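Local coordinates for protein 4-alpha-glucanotransferase (Streptococcus agalactiae, PDB 6M6T) that is an amylomaltase-family enzyme of the TIM-barrel class that binds glycan units, at residues Phe54-Tyr59 / Val466-Trp470; Gly67-Leu71 / Tyr102-Phe106. All blocks are in the same frame, centred on the assembly; numbering follows the deposited sequence.

Interaction 1. Residues Phe54-Tyr59 / Val466-Trp470; sequences FGDSPY and VGGNW. With AC1 (4,6-dideoxy-4-{[(1S,4R,5S,6S)-4,5,6-trihydroxy-3-(hydroxymethyl)cyclohex-2-en-1-yl]amino}-alpha-D-glucopyranose), chain I; ASO (1,5-anhydro-D-glucitol), chain B.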
ATOM      1  N   PHE A  54     -10.791   4.003  -9.977  1.00 60.68           N
ATOM      2  CA  PHE A  54     -10.205   4.829 -11.027  1.00 60.23           C
ATOM      3  C   PHE A  54      -8.961   5.531 -10.484  1.00 61.49           C
ATOM      4  O   PHE A  54      -8.928   5.980  -9.334  1.00 63.06           O
ATOM      5  CB  PHE A  54     -11.234   5.855 -11.548  1.00 58.98           C
ATOM      6  CG  PHE A  54     -10.661   6.849 -12.541  1.00 63.74           C
ATOM      7  CD1 PHE A  54     -10.561   6.529 -13.887  1.00 62.01           C
ATOM      8  CD2 PHE A  54     -10.206   8.102 -12.123  1.00 63.38           C
ATOM      9  CE1 PHE A  54     -10.015   7.435 -14.798  1.00 65.40           C
ATOM     10  CE2 PHE A  54      -9.661   9.015 -13.033  1.00 58.15           C
ATOM     11  CZ  PHE A  54      -9.564   8.680 -14.367  1.00 60.59           C
ATOM     12  N   GLY A  55      -7.920   5.613 -11.311  1.00 63.93           N
ATOM     13  CA  GLY A  55      -6.649   6.168 -10.888  1.00 62.52           C
ATOM     14  C   GLY A  55      -5.664   5.152 -10.345  1.00 54.49           C
ATOM     15  O   GLY A  55      -4.454   5.426 -10.333  1.00 50.58           O
ATOM     16  N   ASP A  56      -6.162   4.006  -9.876  1.00 50.11           N
ATOM     17  CA  ASP A  56      -5.392   2.808  -9.555  1.00 58.72           C
ATOM     18  C   ASP A  56      -4.588   2.936  -8.252  1.00 58.17           C
ATOM     19  O   ASP A  56      -3.687   2.126  -7.987  1.00 55.52           O
ATOM     20  CB  ASP A  56      -4.500   2.415 -10.748  1.00 58.92           C
ATOM     21  CG  ASP A  56      -5.294   2.364 -12.074  1.00 59.81           C
ATOM     22  OD1 ASP A  56      -6.426   1.810 -12.059  1.00 52.14           O
ATOM     23  OD2 ASP A  56      -4.796   2.869 -13.118  1.00 50.77           O
ATOM     24  N   SER A  57      -4.936   3.909  -7.413  1.00 51.31           N
ATOM     25  CA  SER A  57      -4.339   4.073  -6.095  1.00 55.09           C
ATOM     26  C   SER A  57      -4.871   3.033  -5.119  1.00 54.61           C
ATOM     27  O   SER A  57      -6.086   2.817  -5.051  1.00 57.74           O
ATOM     28  CB  SER A  57      -4.631   5.482  -5.575  1.00 58.17           C
ATOM     29  OG  SER A  57      -4.508   5.558  -4.168  1.00 53.08           O
ATOM     30  N   PRO A  58      -4.009   2.352  -4.356  1.00 59.57           N
ATOM     31  CA  PRO A  58      -4.469   1.485  -3.268  1.00 55.86           C
ATOM     32  C   PRO A  58      -4.766   2.215  -1.964  1.00 58.28           C
ATOM     33  O   PRO A  58      -5.180   1.571  -0.997  1.00 58.37           O
ATOM     34  CB  PRO A  58      -3.297   0.509  -3.099  1.00 53.39           C
ATOM     35  CG  PRO A  58      -2.093   1.289  -3.517  1.00 50.30           C
ATOM     36  CD  PRO A  58      -2.556   2.212  -4.610  1.00 56.10           C
ATOM     37  N   TYR A  59      -4.565   3.531  -1.901  1.00 61.47           N
ATOM     38  CA  TYR A  59      -4.876   4.330  -0.725  1.00 59.17           C
ATOM     39  C   TYR A  59      -6.246   5.018  -0.832  1.00 64.92           C
ATOM     40  O   TYR A  59      -6.504   6.003  -0.118  1.00 62.47           O
ATOM     41  CB  TYR A  59      -3.760   5.354  -0.494  1.00 56.23           C
ATOM     42  CG  TYR A  59      -2.389   4.728  -0.305  1.00 57.63           C
ATOM     43  CD1 TYR A  59      -1.599   4.372  -1.401  1.00 58.33           C
ATOM     44  CD2 TYR A  59      -1.881   4.487   0.978  1.00 58.38           C
ATOM     45  CE1 TYR A  59      -0.325   3.789  -1.219  1.00 60.90           C
ATOM     46  CE2 TYR A  59      -0.621   3.907   1.174  1.00 55.20           C
ATOM     47  CZ  TYR A  59       0.159   3.558   0.078  1.00 62.34           C
ATOM     48  OH  TYR A  59       1.409   2.985   0.286  1.00 49.20           O
ATOM     49  N   VAL A 466      -3.263  12.206 -11.374  1.00 61.24           N
ATOM     50  CA  VAL A 466      -3.818  10.897 -11.702  1.00 63.33           C
ATOM     51  C   VAL A 466      -3.194  10.276 -12.954  1.00 66.70           C
ATOM     52  O   VAL A 466      -3.204   9.037 -13.091  1.00 62.70           O
ATOM     53  CB  VAL A 466      -5.355  10.955 -11.845  1.00 66.33           C
ATOM     54  CG1 VAL A 466      -5.949   9.552 -11.676  1.00 64.43           C
ATOM     55  CG2 VAL A 466      -5.967  11.914 -10.823  1.00 60.66           C
ATOM     56  N   GLY A 467      -2.640  11.066 -13.867  1.00 66.28           N
ATOM     57  CA  GLY A 467      -1.938  10.497 -14.999  1.00 68.14           C
ATOM     58  C   GLY A 467      -0.752   9.619 -14.622  1.00 73.45           C
ATOM     59  O   GLY A 467       0.134  10.033 -13.856  1.00 66.08           O
ATOM     60  N   GLY A 468      -0.756   8.386 -15.142  1.00 65.04           N
ATOM     61  CA  GLY A 468       0.416   7.523 -15.193  1.00 58.98           C
ATOM     62  C   GLY A 468       1.117   7.239 -13.882  1.00 61.25           C
ATOM     63  O   GLY A 468       2.302   7.564 -13.718  1.00 62.59           O
ATOM     64  N   ASN A 469       0.396   6.609 -12.955  1.00 51.11           N
ATOM     65  CA  ASN A 469       0.890   6.306 -11.622  1.00 53.80           C
ATOM     66  C   ASN A 469       0.605   4.843 -11.318  1.00 49.57           C
ATOM     67  O   ASN A 469      -0.412   4.301 -11.752  1.00 53.28           O
ATOM     68  CB  ASN A 469       0.222   7.211 -10.540  1.00 57.68           C
ATOM     69  CG  ASN A 469       0.814   8.625 -10.484  1.00 52.60           C
ATOM     70  OD1 ASN A 469       2.014   8.804 -10.312  1.00 60.52           O
ATOM     71  ND2 ASN A 469      -0.034   9.625 -10.629  1.00 54.37           N
ATOM     72  N   TRP A 470       1.501   4.216 -10.546  1.00 49.38           N
ATOM     73  CA  TRP A 470       1.393   2.813 -10.139  1.00 47.37           C
ATOM     74  C   TRP A 470       1.568   1.865 -11.323  1.00 56.16           C
ATOM     75  O   TRP A 470       1.041   0.748 -11.331  1.00 51.54           O
ATOM     76  CB  TRP A 470       0.073   2.528  -9.412  1.00 47.49           C
ATOM     77  CG  TRP A 470      -0.402   3.685  -8.556  1.00 57.73           C
ATOM     78  CD1 TRP A 470      -1.375   4.593  -8.875  1.00 58.97           C
ATOM     79  CD2 TRP A 470       0.075   4.061  -7.252  1.00 54.56           C
ATOM     80  NE1 TRP A 470      -1.529   5.505  -7.862  1.00 54.89           N
ATOM     81  CE2 TRP A 470      -0.655   5.202  -6.853  1.00 58.17           C
ATOM     82  CE3 TRP A 470       1.046   3.549  -6.388  1.00 49.98           C
ATOM     83  CZ2 TRP A 470      -0.443   5.840  -5.621  1.00 61.09           C
ATOM     84  CZ3 TRP A 470       1.255   4.183  -5.162  1.00 51.63           C
ATOM     85  CH2 TRP A 470       0.516   5.315  -4.794  1.00 57.67           C
TER
HETATM   86  C1  AC1 I   2      -2.258   9.192  -2.449  1.00 64.42           C
HETATM   87  O2  AC1 I   2      -0.949  11.018  -3.456  1.00 60.41           O
HETATM   88  C2  AC1 I   2      -2.066  10.130  -3.657  1.00 56.32           C
HETATM   89  C4A AC1 I   2      -8.512  12.411  -6.380  1.00 66.97           C
HETATM   90  C3  AC1 I   2      -3.297  10.939  -3.946  1.00 54.22           C
HETATM   91  O3  AC1 I   2      -2.981  11.708  -5.095  1.00 63.20           O
HETATM   92  C4  AC1 I   2      -4.489   9.982  -4.191  1.00 61.04           C
HETATM   93  N4A AC1 I   2      -5.780  10.602  -4.623  1.00 60.56           N
HETATM   94  C5  AC1 I   2      -4.667   9.249  -2.873  1.00 58.20           C
HETATM   95  O5  AC1 I   2      -3.500   8.437  -2.617  1.00 60.24           O
HETATM   96  C6  AC1 I   2      -5.903   8.358  -2.952  1.00 65.18           C
HETATM   97  C1B AC1 I   2      -6.048  10.752  -6.080  1.00 58.83           C
HETATM   98  C2B AC1 I   2      -6.052  12.239  -6.388  1.00 68.06           C
HETATM   99  O2B AC1 I   2      -4.829  12.838  -5.946  1.00 57.89           O
HETATM  100  C3B AC1 I   2      -7.242  12.862  -5.640  1.00 67.01           C
HETATM  101  O3B AC1 I   2      -7.145  14.303  -5.623  1.00 60.15           O
HETATM  102  O4  AC1 I   2      -9.734  12.850  -5.716  1.00 56.32           O
HETATM  103  C5B AC1 I   2      -8.500  11.015  -6.581  1.00 65.94           C
HETATM  104  C7B AC1 I   2      -7.313  10.236  -6.463  1.00 56.38           C
HETATM  105  C6B AC1 I   2      -9.854  10.391  -6.997  1.00 68.68           C
HETATM  106  O6B AC1 I   2     -10.937  11.290  -6.672  1.00 64.74           O
HETATM  107  C1  ASO B   1      -0.532   8.052   2.326  1.00 63.03           C
HETATM  108  C2  ASO B   1       0.221   7.832   0.997  1.00 64.61           C
HETATM  109  C3  ASO B   1      -0.166   8.927  -0.012  1.00 67.52           C
HETATM  110  C4  ASO B   1      -1.691   8.867  -0.219  1.00 57.48           C
HETATM  111  C5  ASO B   1      -2.390   9.035   1.103  1.00 58.46           C
HETATM  112  C6  ASO B   1      -3.873   8.723   0.910  1.00 63.24           C
HETATM  113  O2  ASO B   1       1.638   7.814   1.205  1.00 64.55           O
HETATM  114  O3  ASO B   1       0.545   8.716  -1.280  1.00 68.77           O
HETATM  115  O4  ASO B   1      -2.147   9.874  -1.154  1.00 55.82           O
HETATM  116  O5  ASO B   1      -1.945   8.048   2.037  1.00 66.26           O
HETATM  117  O6  ASO B   1      -4.385   8.069   2.085  1.00 66.98           O

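Interaction 2. Residues Gly67-Leu71 / Tyr102-Phe106; sequences GNTHL and YAGLF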
ATOM      1  N   GLY A  67      -8.920  -7.991  -0.671  1.00 38.76           N
ATOM      2  CA  GLY A  67      -7.761  -8.179  -1.527  1.00 38.98           C
ATOM      3  C   GLY A  67      -7.990  -7.629  -2.919  1.00 36.72           C
ATOM      4  O   GLY A  67      -9.027  -7.883  -3.537  1.00 41.66           O
ATOM      5  N   ASN A  68      -7.019  -6.869  -3.419  1.00 40.72           N
ATOM      6  CA  ASN A  68      -7.061  -6.445  -4.815  1.00 46.56           C
ATOM      7  C   ASN A  68      -7.060  -7.664  -5.722  1.00 46.94           C
ATOM      8  O   ASN A  68      -6.070  -8.399  -5.795  1.00 53.47           O
ATOM      9  CB  ASN A  68      -5.876  -5.543  -5.162  1.00 49.30           C
ATOM     10  CG  ASN A  68      -5.709  -5.340  -6.659  1.00 45.79           C
ATOM     11  OD1 ASN A  68      -6.664  -5.451  -7.427  1.00 48.49           O
ATOM     12  ND2 ASN A  68      -4.487  -5.042  -7.077  1.00 49.70           N
ATOM     13  N   THR A  69      -8.149  -7.878  -6.443  1.00 49.01           N
ATOM     14  CA  THR A  69      -8.249  -9.132  -7.168  1.00 49.13           C
ATOM     15  C   THR A  69      -7.329  -9.202  -8.377  1.00 49.38           C
ATOM     16  O   THR A  69      -7.127 -10.298  -8.907  1.00 58.04           O
ATOM     17  CB  THR A  69      -9.680  -9.354  -7.612  1.00 43.55           C
ATOM     18  OG1 THR A  69      -9.882 -10.752  -7.761  1.00 46.81           O
ATOM     19  CG2 THR A  69      -9.946  -8.631  -8.950  1.00 53.02           C
ATOM     20  N   HIS A  70      -6.762  -8.080  -8.821  1.00 45.71           N
ATOM     21  CA  HIS A  70      -5.857  -8.126  -9.963  1.00 51.37           C
ATOM     22  C   HIS A  70      -4.612  -8.955  -9.682  1.00 49.03           C
ATOM     23  O   HIS A  70      -3.935  -9.380 -10.618  1.00 46.10           O
ATOM     24  CB  HIS A  70      -5.450  -6.713 -10.371  1.00 50.67           C
ATOM     25  CG  HIS A  70      -6.569  -5.915 -10.956  1.00 51.70           C
ATOM     26  ND1 HIS A  70      -6.425  -4.597 -11.331  1.00 55.89           N
ATOM     27  CD2 HIS A  70      -7.850  -6.254 -11.239  1.00 58.11           C
ATOM     28  CE1 HIS A  70      -7.572  -4.154 -11.817  1.00 66.42           C
ATOM     29  NE2 HIS A  70      -8.454  -5.139 -11.768  1.00 66.39           N
ATOM     30  N   LEU A  71      -4.293  -9.190  -8.420  1.00 53.14           N
ATOM     31  CA  LEU A  71      -3.062  -9.865  -8.060  1.00 45.97           C
ATOM     32  C   LEU A  71      -3.223 -11.373  -7.989  1.00 48.11           C
ATOM     33  O   LEU A  71      -2.230 -12.069  -7.754  1.00 56.76           O
ATOM     34  CB  LEU A  71      -2.533  -9.330  -6.722  1.00 41.28           C
ATOM     35  CG  LEU A  71      -2.431  -7.811  -6.630  1.00 40.93           C
ATOM     36  CD1 LEU A  71      -1.611  -7.388  -5.419  1.00 39.26           C
ATOM     37  CD2 LEU A  71      -1.836  -7.261  -7.903  1.00 46.65           C
ATOM     38  N   TYR A 102      -4.024  -0.566 -16.433  1.00 67.13           N
ATOM     39  CA  TYR A 102      -5.184  -0.887 -15.607  1.00 58.87           C
ATOM     40  C   TYR A 102      -6.478  -0.661 -16.369  1.00 65.44           C
ATOM     41  O   TYR A 102      -7.489  -1.310 -16.076  1.00 67.90           O
ATOM     42  CB  TYR A 102      -5.198  -0.040 -14.335  1.00 61.15           C
ATOM     43  CG  TYR A 102      -4.071  -0.283 -13.347  1.00 59.49           C
ATOM     44  CD1 TYR A 102      -2.859   0.384 -13.476  1.00 54.64           C
ATOM     45  CD2 TYR A 102      -4.237  -1.148 -12.259  1.00 54.53           C
ATOM     46  CE1 TYR A 102      -1.830   0.178 -12.574  1.00 54.83           C
ATOM     47  CE2 TYR A 102      -3.217  -1.362 -11.352  1.00 50.51           C
ATOM     48  CZ  TYR A 102      -2.006  -0.699 -11.515  1.00 53.50           C
ATOM     49  OH  TYR A 102      -0.968  -0.895 -10.619  1.00 39.65           O
ATOM     50  N   ALA A 103      -6.465   0.267 -17.333  1.00 73.35           N
ATOM     51  CA  ALA A 103      -7.612   0.516 -18.198  1.00 70.69           C
ATOM     52  C   ALA A 103      -7.937  -0.750 -18.980  1.00 77.28           C
ATOM     53  O   ALA A 103      -7.180  -1.153 -19.874  1.00 80.57           O
ATOM     54  CB  ALA A 103      -7.323   1.684 -19.148  1.00 62.08           C
ATOM     55  N   GLY A 104      -9.043  -1.401 -18.643  1.00 67.92           N
ATOM     56  CA  GLY A 104      -9.393  -2.619 -19.334  1.00 70.05           C
ATOM     57  C   GLY A 104      -8.678  -3.875 -18.882  1.00 65.61           C
ATOM     58  O   GLY A 104      -8.846  -4.921 -19.516  1.00 74.70           O
ATOM     59  N   LEU A 105      -7.887  -3.830 -17.816  1.00 61.77           N
ATOM     60  CA  LEU A 105      -7.370  -5.090 -17.288  1.00 64.76           C
ATOM     61  C   LEU A 105      -8.391  -5.756 -16.367  1.00 66.79           C
ATOM     62  O   LEU A 105      -8.492  -6.993 -16.318  1.00 65.17           O
ATOM     63  CB  LEU A 105      -6.051  -4.852 -16.563  1.00 59.92           C
ATOM     64  CG  LEU A 105      -5.528  -6.087 -15.853  1.00 64.77           C
ATOM     65  CD1 LEU A 105      -4.054  -6.227 -16.115  1.00 69.96           C
ATOM     66  CD2 LEU A 105      -5.796  -5.968 -14.370  1.00 65.76           C
ATOM     67  N   PHE A 106      -9.148  -4.942 -15.621  1.00 70.73           N
ATOM     68  CA  PHE A 106     -10.334  -5.451 -14.942  1.00 70.03           C
ATOM     69  C   PHE A 106     -11.320  -6.005 -15.954  1.00 67.71           C
ATOM     70  O   PHE A 106     -12.007  -6.998 -15.689  1.00 66.22           O
ATOM     71  CB  PHE A 106     -10.990  -4.349 -14.097  1.00 69.26           C
ATOM     72  CG  PHE A 106     -12.004  -4.868 -13.105  1.00 76.05           C
ATOM     73  CD1 PHE A 106     -13.313  -5.147 -13.507  1.00 73.12           C
ATOM     74  CD2 PHE A 106     -11.645  -5.104 -11.776  1.00 74.96           C
ATOM     75  CE1 PHE A 106     -14.244  -5.644 -12.608  1.00 68.98           C
ATOM     76  CE2 PHE A 106     -12.572  -5.602 -10.868  1.00 72.31           C
ATOM     77  CZ  PHE A 106     -13.875  -5.867 -11.286  1.00 75.05           C
TER

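Interaction 1. Residues Phe54-Tyr59 / Val466-Trp470
Neither segment is a helix or a strand, and no hydrogen bond joins them. The two loops approach at two points, where the CA of G55 lies 5.6 Å from that of V466 and the CA of D56 6.8 Å from that of W470. Between these points G467 and G468 swing clear. G55 has a phi of 92° that suits glycine, and its CA sits 3.5 Å from V466 CG1, where a CB would be crowded too; V466 CG1 also meets F54 CE2 at 4.0 Å. Most of the remaining contact is made by the W470 indole. On one face it receives two CH-pi contacts, P58 CD lying 4.0 Å from the centroid of its six-membered ring and S57 CA 4.0 Å from that of its five-membered ring, while Y59 CE1 touches W470 CH2 at 4.0 Å. S57 forms an ST turn, its OG accepting from Y59 N at 3.0 Å, and the same OG makes a weak 3.4 Å hydrogen bond to AC1 O5. Y59, whose hydroxyl hydrogen-bonds to D216, turns a ring face to C2 of ASO. Apolar and CH-pi contacts thus back both glycan-pocket residues, leaving S57 OG for its turn and, weakly, the sugar.

Interaction 2. Residues Gly67-Leu71 / Tyr102-Phe106
This is a buried contact in which one aromatic side chain, that of H70, packs among Y102, L105 and F106 where a loop meets the start of a helix. The segment G67-L71 lies in the long loop between strand 43-45 and helix 74-78, whereas Y102-F106 leads into helix 105-122, with G104 at the N-cap position. The loop side is shaped by an Asx turn, in which N68 OD1 accepts from H70 N at 3.0 Å, and which leads into the short 3-10 segment 69-71. From this turn the CA-to-CB bond of H70 points toward the helix start, its CA 7.2 Å from that of F106. L105 CD2 lies over one face of the imidazole, 3.4 Å from the ring centroid and 12° off the normal, a close CH-pi contact. F106 meets the same ring rim to rim, centroids 5.6 Å apart and planes at 56°, with H70 NE2 3.2 Å from F106 CD2. Y102 CD2 comes edge-on to H70 ND1 at 4.2 Å, and T69 CG2 adds a looser touch at 4.4 Å from F106 CE2. No hydrogen bond crosses between the segments. Further along helix 105-122, R109 touches H70 and L113 touches T69, so the 3-10 turn rests on the first turns of that helix, while N68 pairs through its backbone with L49, just beyond strand 43-45.

Overall arrangement
The two contacts show how successive parts of one long barrel loop can meet partners from different places in the sequence. F54-Y59 and G67-L71 both belong to the loop that follows strand 43-45 of the eight-stranded parallel barrel sheet and precedes helix 74-78. Interaction 2 pairs its part with the start of helix 105-122, only 31 residues on; interaction 1 reaches across 407 residues to the loop between helices 448-451 and 481-493. In sequence, therefore, both segments of interaction 2 fall between those of interaction 1. Their centres are about 12 Å apart and they touch directly: Y102 OH probably hydrogen-bonds to W470 O at 2.7 Å, linking the pocket-side contact with the helix start.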